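Local atomic coordinates of bartonella effector protein (Bep) substrate of VirB T4SS (Bartonella clarridgeiae, PDB entry 4YK2), a protein that is probably translocated by the VirB type IV secretion system as an effector, its BID domain being the part present here and probably forming part of the secretion signal. Residues S67-I72 against E111-Y116. Residues are numbered along the deposited sequence; the frame is centred on the assembly and turned at random.
Sequences SFTKII and EAIHKY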
loop_
_atom_site.group_PDB
_atom_site.type_symbol
_atom_site.label_atom_id
_atom_site.label_comp_id
_atom_site.label_asym_id
_atom_site.label_seq_id
_atom_site.Cartn_x
_atom_site.Cartn_y
_atom_site.Cartn_z
ATOM N N SER A 67 -4.427 -3.215 12.946
ATOM C CA SER A 67 -4.816 -4.625 12.966
ATOM C C SER A 67 -5.673 -5.015 11.740
ATOM O O SER A 67 -5.854 -6.203 11.466
ATOM C CB SER A 67 -5.555 -4.971 14.268
ATOM O OG SER A 67 -6.852 -4.407 14.309
ATOM N N PHE A 68 -6.181 -4.034 10.991
ATOM C CA PHE A 68 -6.941 -4.332 9.761
ATOM C C PHE A 68 -6.041 -4.723 8.574
ATOM O O PHE A 68 -6.539 -5.149 7.527
ATOM C CB PHE A 68 -7.811 -3.134 9.330
ATOM C CG PHE A 68 -9.107 -3.007 10.086
ATOM C CD1 PHE A 68 -10.071 -3.998 10.016
ATOM C CD2 PHE A 68 -9.367 -1.878 10.852
ATOM C CE1 PHE A 68 -11.269 -3.881 10.715
ATOM C CE2 PHE A 68 -10.566 -1.750 11.547
ATOM C CZ PHE A 68 -11.517 -2.753 11.474
ATOM N N THR A 69 -4.728 -4.575 8.739
ATOM C CA THR A 69 -3.766 -4.802 7.660
ATOM C C THR A 69 -3.829 -6.219 7.088
ATOM O O THR A 69 -3.739 -6.413 5.874
ATOM C CB THR A 69 -2.324 -4.513 8.138
ATOM O OG1 THR A 69 -2.221 -3.131 8.508
ATOM C CG2 THR A 69 -1.308 -4.809 7.036
ATOM N N LYS A 70 -4.014 -7.209 7.951
ATOM C CA LYS A 70 -4.047 -8.587 7.487
ATOM C C LYS A 70 -5.222 -8.831 6.521
ATOM O O LYS A 70 -5.056 -9.451 5.464
ATOM C CB LYS A 70 -4.119 -9.548 8.676
ATOM C CG LYS A 70 -4.029 -11.024 8.272
ATOM C CD LYS A 70 -4.240 -11.953 9.458
ATOM C CE LYS A 70 -3.954 -13.394 9.076
ATOM N NZ LYS A 70 -3.809 -14.268 10.276
ATOM N N ILE A 71 -6.399 -8.327 6.880
ATOM C CA ILE A 71 -7.612 -8.529 6.080
ATOM C C ILE A 71 -7.510 -7.822 4.729
ATOM O O ILE A 71 -7.774 -8.400 3.674
ATOM C CB ILE A 71 -8.857 -8.041 6.854
ATOM C CG1 ILE A 71 -9.221 -9.050 7.945
ATOM C CG2 ILE A 71 -10.042 -7.846 5.906
ATOM C CD1 ILE A 71 -10.169 -8.496 9.005
ATOM N N ILE A 72 -7.120 -6.559 4.771
ATOM C CA ILE A 72 -6.937 -5.775 3.564
ATOM C C ILE A 72 -5.867 -6.378 2.639
ATOM O O ILE A 72 -6.080 -6.473 1.427
ATOM C CB ILE A 72 -6.634 -4.325 3.945
ATOM C CG1 ILE A 72 -7.919 -3.684 4.504
ATOM C CG2 ILE A 72 -6.115 -3.545 2.738
ATOM C CD1 ILE A 72 -7.699 -2.381 5.290
ATOM N N GLU A 111 3.632 -5.517 0.220
ATOM C CA GLU A 111 4.761 -5.343 1.136
ATOM C C GLU A 111 4.854 -3.916 1.641
ATOM O O GLU A 111 5.155 -3.685 2.808
ATOM C CB GLU A 111 6.080 -5.730 0.469
ATOM C CG GLU A 111 6.233 -7.214 0.244
ATOM C CD GLU A 111 7.644 -7.594 -0.170
ATOM O OE1 GLU A 111 8.605 -6.911 0.260
ATOM O OE2 GLU A 111 7.786 -8.570 -0.929
ATOM N N ALA A 112 4.590 -2.955 0.768
ATOM C CA ALA A 112 4.694 -1.557 1.163
ATOM C C ALA A 112 3.604 -1.204 2.170
ATOM O O ALA A 112 3.828 -0.422 3.090
ATOM C CB ALA A 112 4.619 -0.655 -0.046
ATOM N N ILE A 113 2.432 -1.810 2.013
ATOM C CA ILE A 113 1.342 -1.598 2.958
ATOM C C ILE A 113 1.684 -2.215 4.316
ATOM O O ILE A 113 1.400 -1.621 5.357
ATOM C CB ILE A 113 0.013 -2.148 2.391
ATOM C CG1 ILE A 113 -0.466 -1.260 1.241
ATOM C CG2 ILE A 113 -1.061 -2.229 3.481
ATOM C CD1 ILE A 113 -1.625 -1.875 0.436
ATOM N N HIS A 114 2.316 -3.386 4.317
ATOM C CA HIS A 114 2.756 -4.000 5.576
ATOM C C HIS A 114 3.813 -3.126 6.267
ATOM O O HIS A 114 3.772 -2.948 7.487
ATOM C CB HIS A 114 3.318 -5.407 5.348
ATOM C CG HIS A 114 2.276 -6.485 5.318
ATOM N ND1 HIS A 114 1.630 -6.932 6.452
ATOM C CD2 HIS A 114 1.780 -7.219 4.289
ATOM C CE1 HIS A 114 0.769 -7.881 6.121
ATOM N NE2 HIS A 114 0.846 -8.079 4.815
ATOM N N LYS A 115 4.748 -2.579 5.494
ATOM C CA LYS A 115 5.765 -1.677 6.057
ATOM C C LYS A 115 5.148 -0.398 6.619
ATOM O O LYS A 115 5.529 0.058 7.694
ATOM C CB LYS A 115 6.815 -1.325 5.008
ATOM C CG LYS A 115 7.752 -2.474 4.680
ATOM C CD LYS A 115 8.836 -2.044 3.713
ATOM C CE LYS A 115 9.681 -3.246 3.296
ATOM N NZ LYS A 115 10.463 -2.979 2.058
ATOM N N TYR A 116 4.194 0.173 5.885
ATOM C CA TYR A 116 3.443 1.333 6.347
ATOM C C TYR A 116 2.752 1.033 7.679
ATOM O O TYR A 116 2.888 1.787 8.650
ATOM C CB TYR A 116 2.421 1.747 5.274
ATOM C CG TYR A 116 1.443 2.809 5.714
ATOM C CD1 TYR A 116 1.785 4.157 5.678
ATOM C CD2 TYR A 116 0.165 2.466 6.140
ATOM C CE1 TYR A 116 0.893 5.122 6.073
ATOM C CE2 TYR A 116 -0.735 3.425 6.537
ATOM C CZ TYR A 116 -0.367 4.753 6.496
ATOM O OH TYR A 116 -1.270 5.708 6.887
#
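Thr69 meets His114 through its methyl group: CG2 lies 3.7 Å from ND1 of His114 and 3.8 Å from CE1 of the same ring. Two nearly equal distances place the methyl beside the ND1-CE1 bond rather than over a single atom, and its approach to the imidazole plane is oblique. The same methyl also comes within 4.4 Å of CG2 of Ile113, a looser van der Waals approach, so one carbon serves both neighbours on the facing helix. No hydrogen bond crosses between 67-72 and 111-116, and the 158 Å² buried, both sides summed, marks a small interface.

The torsion of Thr69 explains why the methyl, not the hydroxyl, does the touching. CG2 stands anti to the backbone N and is directed at the other helix, while OG1 sits beside that N (chi1 -62°) and is hydrogen-bonded to the carbonyl O of Pro66, three residues back in the chain, so this buried hydroxyl has a local partner. On the other side, the CB of His114 points along the interface, and chi1 of -85°, with CG anti to the carbonyl carbon and beside the backbone N, brings the ring in to Thr69; the side chain also touches Ser73 one turn further along.

The CA atoms of Thr69 and His114 are 6.9 Å apart, a close backbone approach compatible with the short threonine between the helices. Ile62 of helix 56-64 touches Thr69 and Ile72, whereas Ala112 faces helix 21-49. The contact thus joins helices 69-78 and 106-123 within the four-helix bundle characteristic of BID domains.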